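Local coordinates for sensory box/GGDEF family protein (Vibrio cholerae serotype O1, PDB 6EIB) that catalyses the condensation of two GTP molecules into cyclic di-GMP, a signal in biofilm formation, through the magnesium-dependent GGEEF domain that this chain comprises, at residues 18-21 / 22-25; 42-45 / 46-50; 142-145 / 146-150. All coordinates share one frame; numbering follows the deposited sequence.

Contact 1: 18-21 / 22-25; sequences RAAF and ARAK
In the last turns of helix 10-27 of the GGDEF domain, Phe21 and Lys25 lie side by side one turn apart. Phe21 CE1 is 3.5 Å from Lys25 CD, reached at an oblique angle to the ring; with CG of Phe21 anti to the backbone N (chi1 -177°), the ring runs alongside the lysine chain. That chain bends at its end, where NZ is hydrogen-bonded to the carbonyl O of Asp130. The other notable side chain is Arg23, folded back along the helix: its guanidinium turns one face to the preceding turn, with Ala19 O 3.9 Å above its plane and over its centre. NH1 of Arg23 is 3.8 Å from Ala19 CB, and a salt bridge from NE to Glu87 anchors the group. The same carbonyl of Ala19 takes its hydrogen bond from Arg23 N at 2.9 Å. Ala24 N to Ala20 O (2.8 Å) and Lys25 N to Phe21 O (3.1 Å) continue the i to i+4 pattern. Ala20, Phe21 and Ala24 form the buried side, against Leu31, Leu126 and helix 133-148, while Arg18 and Ala22 are exposed and Arg23 and Lys25 partly so, as in an amphipathic helix packed on a sheet.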
ATOM      1  N   ARG A  18      11.111  -1.728  10.356  1.00 20.70           N
ATOM      2  CA  ARG A  18      12.319  -2.413  10.848  1.00 20.20           C
ATOM      3  C   ARG A  18      12.111  -3.072  12.229  1.00 21.49           C
ATOM      4  O   ARG A  18      12.653  -4.145  12.494  1.00 22.22           O
ATOM      5  CB  ARG A  18      13.514  -1.462  10.927  1.00 20.79           C
ATOM      6  CG  ARG A  18      14.074  -1.104   9.535  1.00 19.71           C
ATOM      7  CD  ARG A  18      15.449  -0.391   9.550  1.00 21.20           C
ATOM      8  NE  ARG A  18      15.858  -0.248   8.145  1.00 20.66           N
ATOM      9  CZ  ARG A  18      16.416  -1.220   7.433  1.00 20.59           C
ATOM     10  NH1 ARG A  18      16.681  -2.394   8.005  1.00 18.80           N
ATOM     11  NH2 ARG A  18      16.708  -1.019   6.143  1.00 21.63           N
ATOM     12  N   ALA A  19      11.390  -2.413  13.120  1.00 21.26           N
ATOM     13  CA  ALA A  19      11.178  -3.026  14.446  1.00 23.99           C
ATOM     14  C   ALA A  19      10.259  -4.241  14.292  1.00 25.63           C
ATOM     15  O   ALA A  19      10.445  -5.274  14.953  1.00 28.47           O
ATOM     16  CB  ALA A  19      10.619  -2.020  15.406  1.00 24.33           C
ATOM     17  N   ALA A  20       9.266  -4.107  13.416  1.00 24.59           N
ATOM     18  CA  ALA A  20       8.330  -5.200  13.106  1.00 24.04           C
ATOM     19  C   ALA A  20       9.010  -6.419  12.494  1.00 24.03           C
ATOM     20  O   ALA A  20       8.675  -7.553  12.824  1.00 25.83           O
ATOM     21  CB  ALA A  20       7.226  -4.697  12.149  1.00 23.78           C
ATOM     22  N   PHE A  21       9.989  -6.185  11.620  1.00 21.39           N
ATOM     23  CA  PHE A  21      10.760  -7.257  11.011  1.00 21.47           C
ATOM     24  C   PHE A  21      11.461  -8.089  12.087  1.00 22.29           C
ATOM     25  O   PHE A  21      11.392  -9.339  12.090  1.00 22.97           O
ATOM     26  CB  PHE A  21      11.778  -6.617  10.041  1.00 22.75           C
ATOM     27  CG  PHE A  21      12.621  -7.592   9.253  1.00 24.74           C
ATOM     28  CD1 PHE A  21      13.742  -8.186   9.828  1.00 25.80           C
ATOM     29  CD2 PHE A  21      12.341  -7.849   7.915  1.00 25.52           C
ATOM     30  CE1 PHE A  21      14.534  -9.066   9.125  1.00 25.55           C
ATOM     31  CE2 PHE A  21      13.139  -8.712   7.192  1.00 25.85           C
ATOM     32  CZ  PHE A  21      14.247  -9.327   7.804  1.00 25.24           C
ATOM     33  N   ALA A  22      12.146  -7.409  12.996  1.00 23.00           N
ATOM     34  CA  ALA A  22      12.898  -8.105  14.048  1.00 25.07           C
ATOM     35  C   ALA A  22      11.977  -8.830  15.016  1.00 27.79           C
ATOM     36  O   ALA A  22      12.273  -9.927  15.501  1.00 29.13           O
ATOM     37  CB  ALA A  22      13.772  -7.119  14.790  1.00 26.98           C
ATOM     38  N   ARG A  23      10.891  -8.155  15.366  1.00 29.63           N
ATOM     39  CA  ARG A  23       9.854  -8.717  16.247  1.00 33.14           C
ATOM     40  C   ARG A  23       9.263  -9.987  15.559  1.00 27.50           C
ATOM     41  O   ARG A  23       9.122 -11.052  16.168  1.00 29.42           O
ATOM     42  CB  ARG A  23       8.810  -7.615  16.528  1.00 35.23           C
ATOM     43  CG  ARG A  23       7.887  -7.771  17.702  1.00 38.99           C
ATOM     44  CD  ARG A  23       7.443  -6.384  18.207  1.00 41.30           C
ATOM     45  NE  ARG A  23       6.800  -5.597  17.152  1.00 43.01           N
ATOM     46  CZ  ARG A  23       7.087  -4.328  16.860  1.00 43.41           C
ATOM     47  NH1 ARG A  23       8.007  -3.669  17.558  1.00 44.37           N
ATOM     48  NH2 ARG A  23       6.443  -3.713  15.873  1.00 42.43           N
ATOM     49  N   ALA A  24       8.983  -9.882  14.261  1.00 25.73           N
ATOM     50  CA  ALA A  24       8.418 -10.987  13.490  1.00 24.72           C
ATOM     51  C   ALA A  24       9.288 -12.231  13.463  1.00 25.00           C
ATOM     52  O   ALA A  24       8.778 -13.349  13.606  1.00 26.63           O
ATOM     53  CB  ALA A  24       8.163 -10.521  12.034  1.00 21.48           C
ATOM     54  N   LYS A  25      10.589 -12.049  13.264  1.00 25.55           N
ATOM     55  CA  LYS A  25      11.533 -13.169  13.312  1.00 27.85           C
ATOM     56  C   LYS A  25      11.659 -13.724  14.741  1.00 28.88           C
ATOM     57  O   LYS A  25      11.665 -14.944  14.941  1.00 29.28           O
ATOM     58  CB  LYS A  25      12.916 -12.738  12.809  1.00 31.02           C
ATOM     59  CG  LYS A  25      13.072 -12.712  11.277  1.00 32.90           C
ATOM     60  CD  LYS A  25      14.435 -12.133  10.886  1.00 35.75           C
ATOM     61  CE  LYS A  25      15.248 -13.049   9.947  1.00 37.60           C
ATOM     62  NZ  LYS A  25      14.499 -13.348   8.715  1.00 39.62           N
TER

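Contact 2: 42-45 / 46-50; sequences KLIN and DQFGH
Ile44 and Phe48 supply the apolar contact within the short helix 41-48. The end of the isoleucine comes to the ring, CD1 of Ile44 lying 3.9 Å from CE2 of Phe48. With CG of Phe48 beside its own backbone N (chi1 -61°), the ring swings back along the helix and brings an edge to Ile44 O, which lies in the ring plane 3.2 Å from CD2. Gln47 CG rests over one face of the same ring, toward its rim.

The backbone bonds follow the helix to its end. Asp46 N reaches Lys42 O at 2.9 Å with an N-H...O angle of 163°, whereas the final bond, Gly49 N to Asn45 O at 2.7 Å, is bent to 139°. Gly49 leaves helical geometry with positive phi and is also the N-cap residue of helix 50-67.

Among the polar side chains, Asn45 spans this junction: its OD1 lies 3.5 Å from His50 CA, and its ND2 is hydrogen-bonded back to Phe41 O.

The short helix follows strand 31-38 and turns directly into helix 50-67. Ile44 packs on Ile117 ahead of strand 119-125, Phe48 meets the ring of Phe111, and Lys42 makes a long, weak ion pair with Glu80, the predicted proton acceptor, just before strand 81-87.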
ATOM      1  N   LYS A  42      -0.427  11.957 -11.553  1.00 31.07           N
ATOM      2  CA  LYS A  42       0.043  13.184 -12.178  1.00 34.55           C
ATOM      3  C   LYS A  42      -1.062  13.819 -13.019  1.00 34.81           C
ATOM      4  O   LYS A  42      -1.276  15.022 -12.936  1.00 36.56           O
ATOM      5  CB  LYS A  42       1.269  12.921 -13.042  1.00 36.64           C
ATOM      6  CG  LYS A  42       2.445  12.434 -12.240  1.00 37.31           C
ATOM      7  CD  LYS A  42       3.668  12.251 -13.126  1.00 40.68           C
ATOM      8  CE  LYS A  42       4.737  11.513 -12.360  1.00 41.63           C
ATOM      9  NZ  LYS A  42       4.332  10.069 -12.272  1.00 41.47           N
ATOM     10  N   LEU A  43      -1.787  13.022 -13.799  1.00 35.31           N
ATOM     11  CA  LEU A  43      -2.912  13.577 -14.583  1.00 36.65           C
ATOM     12  C   LEU A  43      -3.956  14.193 -13.663  1.00 37.48           C
ATOM     13  O   LEU A  43      -4.504  15.261 -13.960  1.00 39.52           O
ATOM     14  CB  LEU A  43      -3.568  12.511 -15.466  1.00 36.34           C
ATOM     15  CG  LEU A  43      -4.913  12.986 -16.077  1.00 57.70           C
ATOM     16  CD1 LEU A  43      -4.776  14.150 -17.081  1.00 59.24           C
ATOM     17  CD2 LEU A  43      -5.782  11.850 -16.659  1.00 57.27           C
ATOM     18  N   ILE A  44      -4.217  13.555 -12.525  1.00 37.24           N
ATOM     19  CA  ILE A  44      -5.188  14.122 -11.580  1.00 36.86           C
ATOM     20  C   ILE A  44      -4.749  15.507 -11.074  1.00 37.52           C
ATOM     21  O   ILE A  44      -5.565  16.435 -11.008  1.00 39.32           O
ATOM     22  CB  ILE A  44      -5.426  13.189 -10.389  1.00 35.51           C
ATOM     23  CG1 ILE A  44      -6.187  11.939 -10.849  1.00 34.88           C
ATOM     24  CG2 ILE A  44      -6.227  13.908  -9.304  1.00 35.78           C
ATOM     25  CD1 ILE A  44      -7.611  12.225 -11.418  1.00 41.38           C
ATOM     26  N   ASN A  45      -3.473  15.660 -10.730  1.00 36.62           N
ATOM     27  CA  ASN A  45      -2.992  16.960 -10.267  1.00 37.71           C
ATOM     28  C   ASN A  45      -2.961  17.994 -11.391  1.00 38.81           C
ATOM     29  O   ASN A  45      -3.338  19.147 -11.177  1.00 40.39           O
ATOM     30  CB  ASN A  45      -1.603  16.824  -9.616  1.00 38.32           C
ATOM     31  CG  ASN A  45      -1.681  16.196  -8.223  1.00 37.56           C
ATOM     32  OD1 ASN A  45      -1.829  16.892  -7.213  1.00 37.93           O
ATOM     33  ND2 ASN A  45      -1.614  14.871  -8.172  1.00 36.29           N
ATOM     34  N   ASP A  46      -2.579  17.573 -12.594  1.00 38.99           N
ATOM     35  CA  ASP A  46      -2.554  18.476 -13.757  1.00 41.55           C
ATOM     36  C   ASP A  46      -3.929  19.030 -14.061  1.00 42.85           C
ATOM     37  O   ASP A  46      -4.066  20.205 -14.366  1.00 44.60           O
ATOM     38  CB  ASP A  46      -2.029  17.746 -14.992  1.00 41.85           C
ATOM     39  CG  ASP A  46      -0.553  17.447 -14.907  1.00 43.60           C
ATOM     40  OD1 ASP A  46       0.131  18.018 -14.022  1.00 44.29           O
ATOM     41  OD2 ASP A  46      -0.113  16.554 -15.667  1.00 43.84           O
ATOM     42  N   GLN A  47      -4.952  18.193 -13.923  1.00 43.20           N
ATOM     43  CA  GLN A  47      -6.308  18.580 -14.315  1.00 45.09           C
ATOM     44  C   GLN A  47      -7.120  19.210 -13.182  1.00 46.35           C
ATOM     45  O   GLN A  47      -7.933  20.104 -13.426  1.00 49.49           O
ATOM     46  CB  GLN A  47      -7.085  17.360 -14.831  1.00 44.29           C
ATOM     47  CG  GLN A  47      -8.529  17.690 -15.251  1.00 45.99           C
ATOM     48  CD  GLN A  47      -9.363  16.460 -15.605  1.00 44.98           C
ATOM     49  OE1 GLN A  47      -8.893  15.321 -15.499  1.00 43.97           O
ATOM     50  NE2 GLN A  47     -10.601  16.690 -16.041  1.00 45.75           N
ATOM     51  N   PHE A  48      -6.838  18.834 -11.942  1.00 44.10           N
ATOM     52  CA  PHE A  48      -7.645  19.319 -10.834  1.00 44.10           C
ATOM     53  C   PHE A  48      -6.859  20.136  -9.830  1.00 45.02           C
ATOM     54  O   PHE A  48      -7.447  20.820  -8.995  1.00 47.04           O
ATOM     55  CB  PHE A  48      -8.291  18.138 -10.092  1.00 42.81           C
ATOM     56  CG  PHE A  48      -9.201  17.318 -10.942  1.00 42.00           C
ATOM     57  CD1 PHE A  48     -10.531  17.686 -11.111  1.00 42.63           C
ATOM     58  CD2 PHE A  48      -8.726  16.179 -11.584  1.00 40.65           C
ATOM     59  CE1 PHE A  48     -11.377  16.931 -11.903  1.00 41.86           C
ATOM     60  CE2 PHE A  48      -9.561  15.419 -12.389  1.00 40.43           C
ATOM     61  CZ  PHE A  48     -10.889  15.800 -12.551  1.00 41.01           C
ATOM     62  N   GLY A  49      -5.536  20.107  -9.916  1.00 44.30           N
ATOM     63  CA  GLY A  49      -4.769  20.896  -8.984  1.00 45.66           C
ATOM     64  C   GLY A  49      -4.319  20.134  -7.766  1.00 45.97           C
ATOM     65  O   GLY A  49      -4.855  19.071  -7.428  1.00 42.90           O
ATOM     66  N   HIS A  50      -3.303  20.696  -7.120  1.00 48.97           N
ATOM     67  CA  HIS A  50      -2.607  20.075  -6.002  1.00 50.48           C
ATOM     68  C   HIS A  50      -3.483  19.836  -4.769  1.00 49.69           C
ATOM     69  O   HIS A  50      -3.317  18.836  -4.064  1.00 47.62           O
ATOM     70  CB  HIS A  50      -1.416  20.965  -5.622  1.00 54.95           C
ATOM     71  CG  HIS A  50      -0.566  20.419  -4.518  1.00 57.51           C
ATOM     72  ND1 HIS A  50       0.474  19.539  -4.740  1.00 57.56           N
ATOM     73  CD2 HIS A  50      -0.614  20.616  -3.177  1.00 59.28           C
ATOM     74  CE1 HIS A  50       1.037  19.227  -3.586  1.00 57.62           C
ATOM     75  NE2 HIS A  50       0.396  19.868  -2.623  1.00 58.86           N
TER

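Contact 3: 142-145 / 146-150; sequences QALY and KAKRN. With SO4 (sulfate ion), chain G.
One face of the Tyr145 ring is covered by Lys148, whose CD stands 4.2 Å from the ring centroid and 10° off the normal, a CH-pi contact over the middle of the ring. CE lies farther out, past the rim, 4.2 Å from Tyr145 CE2. The ammonium group lies farther off, with NZ 5.8 Å from the Tyr145 centroid, so any cation-pi attraction is weak at most. Lysine and tyrosine run side by side in the same direction, three residues apart on the helix. The bends at chi3 and chi4 carry the lysine chain past the ring toward Asp37, a probable magnesium ligand, with which NZ forms a long, weak ion pair. A second flat group, the amide of Gln142, donates through NE2 a nearly straight hydrogen bond of 3.0 Å to O1 of a sulfate ion, probably from the crystallisation liquor; Arg138 and the hydroxyl of Tyr158 also bind that ion.

These turns belong to the C-terminal part of helix 133-148, the crossover helix of the beta-alpha-beta unit formed with strands 119-125 and 154-157. On its sheet-facing side Leu144 packs on Cys120, Ser35 and Asp37, while Ala147 touches Arg154 and Cys156. Leu144 CD1 also lies 4.2 Å from Lys148 CD, so the same methylene touches both the leucine and the tyrosine ring, from directions about at right angles.

Lys146 passes across Gln142, its NZ 4.0 Å from Gln142 OE1, and both residues touch Tyr158. In the backbone, Lys146 N bonds to Gln142 O at 2.8 Å and Lys148 N to Leu144 O at 3.0 Å. One residue on, Arg149 N makes only a weak bond to Tyr145 O, bent to 126°, and also binds Lys146 O as the turns tighten. The CG and CD methylenes of Arg149 lie beside that tyrosine carbonyl.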
ATOM      1  N   GLN A 142       8.152  -5.351  -6.659  1.00 25.76           N
ATOM      2  CA  GLN A 142       8.178  -6.060  -7.946  1.00 25.66           C
ATOM      3  C   GLN A 142       6.808  -6.579  -8.367  1.00 24.17           C
ATOM      4  O   GLN A 142       6.435  -6.547  -9.546  1.00 22.51           O
ATOM      5  CB  GLN A 142       9.156  -7.247  -7.893  1.00 29.35           C
ATOM      6  CG  GLN A 142       9.437  -7.824  -9.258  1.00 36.00           C
ATOM      7  CD  GLN A 142      10.164  -9.148  -9.208  1.00 41.07           C
ATOM      8  OE1 GLN A 142       9.555 -10.201  -9.416  1.00 45.28           O
ATOM      9  NE2 GLN A 142      11.464  -9.114  -8.908  1.00 39.91           N
ATOM     10  N   ALA A 143       6.041  -7.020  -7.379  1.00 22.99           N
ATOM     11  CA  ALA A 143       4.673  -7.461  -7.588  1.00 23.33           C
ATOM     12  C   ALA A 143       3.822  -6.286  -7.995  1.00 21.39           C
ATOM     13  O   ALA A 143       2.901  -6.442  -8.782  1.00 25.25           O
ATOM     14  CB  ALA A 143       4.086  -8.161  -6.266  1.00 16.84           C
ATOM     15  N   LEU A 144       4.091  -5.106  -7.438  1.00 18.01           N
ATOM     16  CA  LEU A 144       3.370  -3.915  -7.866  1.00 17.04           C
ATOM     17  C   LEU A 144       3.610  -3.622  -9.346  1.00 19.63           C
ATOM     18  O   LEU A 144       2.670  -3.454 -10.144  1.00 19.92           O
ATOM     19  CB  LEU A 144       3.800  -2.722  -6.989  1.00 15.58           C
ATOM     20  CG  LEU A 144       3.411  -1.301  -7.429  1.00 16.63           C
ATOM     21  CD1 LEU A 144       1.861  -1.086  -7.514  1.00 18.66           C
ATOM     22  CD2 LEU A 144       3.966  -0.288  -6.419  1.00 17.66           C
ATOM     23  N   TYR A 145       4.877  -3.630  -9.754  1.00 19.96           N
ATOM     24  CA  TYR A 145       5.184  -3.352 -11.152  1.00 18.84           C
ATOM     25  C   TYR A 145       4.720  -4.475 -12.070  1.00 20.62           C
ATOM     26  O   TYR A 145       4.396  -4.236 -13.257  1.00 21.62           O
ATOM     27  CB  TYR A 145       6.694  -2.985 -11.309  1.00 31.35           C
ATOM     28  CG  TYR A 145       6.853  -1.521 -10.907  1.00 31.62           C
ATOM     29  CD1 TYR A 145       6.820  -1.142  -9.567  1.00 30.34           C
ATOM     30  CD2 TYR A 145       6.927  -0.505 -11.882  1.00 33.05           C
ATOM     31  CE1 TYR A 145       6.885   0.177  -9.180  1.00 30.54           C
ATOM     32  CE2 TYR A 145       7.006   0.849 -11.504  1.00 33.62           C
ATOM     33  CZ  TYR A 145       6.974   1.180 -10.148  1.00 33.25           C
ATOM     34  OH  TYR A 145       7.045   2.503  -9.715  1.00 34.10           O
ATOM     35  N   LYS A 146       4.679  -5.694 -11.553  1.00 18.37           N
ATOM     36  CA  LYS A 146       4.121  -6.802 -12.327  1.00 23.13           C
ATOM     37  C   LYS A 146       2.609  -6.536 -12.552  1.00 25.68           C
ATOM     38  O   LYS A 146       2.082  -6.694 -13.668  1.00 25.94           O
ATOM     39  CB  LYS A 146       4.376  -8.107 -11.577  1.00 26.56           C
ATOM     40  CG  LYS A 146       4.050  -9.421 -12.268  1.00 29.31           C
ATOM     41  CD  LYS A 146       4.265 -10.598 -11.269  1.00 61.74           C
ATOM     42  CE  LYS A 146       5.623 -10.499 -10.508  1.00 63.52           C
ATOM     43  NZ  LYS A 146       5.757 -11.376  -9.255  1.00 62.32           N
ATOM     44  N   ALA A 147       1.926  -6.095 -11.496  1.00 24.89           N
ATOM     45  CA  ALA A 147       0.505  -5.743 -11.601  1.00 24.64           C
ATOM     46  C   ALA A 147       0.274  -4.672 -12.677  1.00 26.33           C
ATOM     47  O   ALA A 147      -0.609  -4.784 -13.530  1.00 27.24           O
ATOM     48  CB  ALA A 147      -0.014  -5.263 -10.238  1.00 24.84           C
ATOM     49  N   LYS A 148       1.099  -3.635 -12.639  1.00 27.06           N
ATOM     50  CA  LYS A 148       1.013  -2.510 -13.572  1.00 27.97           C
ATOM     51  C   LYS A 148       1.209  -2.905 -15.042  1.00 28.30           C
ATOM     52  O   LYS A 148       0.770  -2.182 -15.939  1.00 30.60           O
ATOM     53  CB  LYS A 148       2.026  -1.450 -13.159  1.00 28.96           C
ATOM     54  CG  LYS A 148       1.675  -0.775 -11.855  1.00 29.39           C
ATOM     55  CD  LYS A 148       2.819   0.148 -11.394  1.00 32.84           C
ATOM     56  CE  LYS A 148       2.941   1.383 -12.253  1.00 35.70           C
ATOM     57  NZ  LYS A 148       1.835   2.308 -11.894  1.00 37.32           N
ATOM     58  N   ARG A 149       1.861  -4.037 -15.311  1.00 27.23           N
ATOM     59  CA  ARG A 149       2.071  -4.458 -16.696  1.00 30.00           C
ATOM     60  C   ARG A 149       0.743  -4.726 -17.414  1.00 30.70           C
ATOM     61  O   ARG A 149       0.700  -4.719 -18.655  1.00 29.49           O
ATOM     62  CB  ARG A 149       2.918  -5.737 -16.787  1.00 32.29           C
ATOM     63  CG  ARG A 149       4.352  -5.644 -16.348  1.00 34.93           C
ATOM     64  CD  ARG A 149       5.095  -4.475 -16.898  1.00 38.40           C
ATOM     65  NE  ARG A 149       5.640  -4.748 -18.219  1.00 42.90           N
ATOM     66  CZ  ARG A 149       6.326  -3.874 -18.959  1.00 43.75           C
ATOM     67  NH1 ARG A 149       6.575  -2.647 -18.516  1.00 42.69           N
ATOM     68  NH2 ARG A 149       6.750  -4.232 -20.153  1.00 45.35           N
ATOM     69  N   ASN A 150      -0.313  -5.024 -16.650  1.00 31.23           N
ATOM     70  CA  ASN A 150      -1.603  -5.382 -17.249  1.00 34.02           C
ATOM     71  C   ASN A 150      -2.606  -4.241 -17.244  1.00 31.32           C
ATOM     72  O   ASN A 150      -3.773  -4.403 -17.585  1.00 30.99           O
ATOM     73  CB  ASN A 150      -2.161  -6.612 -16.538  1.00 37.63           C
ATOM     74  CG  ASN A 150      -1.391  -7.860 -16.903  1.00 41.88           C
ATOM     75  OD1 ASN A 150      -1.621  -8.474 -17.939  1.00 46.23           O
ATOM     76  ND2 ASN A 150      -0.443  -8.219 -16.062  1.00 42.56           N
TER
HETATM   77  S   SO4 G 203      13.759 -12.656  -8.477  1.00 90.43           S
HETATM   78  O1  SO4 G 203      12.888 -11.582  -8.021  1.00 90.64           O
HETATM   79  O2  SO4 G 203      13.032 -13.467  -9.446  1.00 90.62           O
HETATM   80  O3  SO4 G 203      14.934 -12.087  -9.139  1.00 90.69           O
HETATM   81  O4  SO4 G 203      14.151 -13.463  -7.327  1.00 89.93           O

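All three contacts lie near the C-terminal ends of helices in one GGDEF domain. Contacts 1 and 3 are partly buried and turn small or aliphatic residues to the sheet; both helices touch strand 31-38, and helix 10-27 also packs on helix 133-148. Contact 2 is a surface contact on the opposite side of the chain's centre from contact 1, about 38 Å between centres. Lysine methylenes run beside an aromatic ring in contacts 1 and 3, while contact 2 pairs isoleucine with phenylalanine. Contact 1 lies away from the annotated sites, whereas Lys42 of contact 2 and Lys148 of contact 3 approach the probable magnesium ligands Glu80 and Asp37.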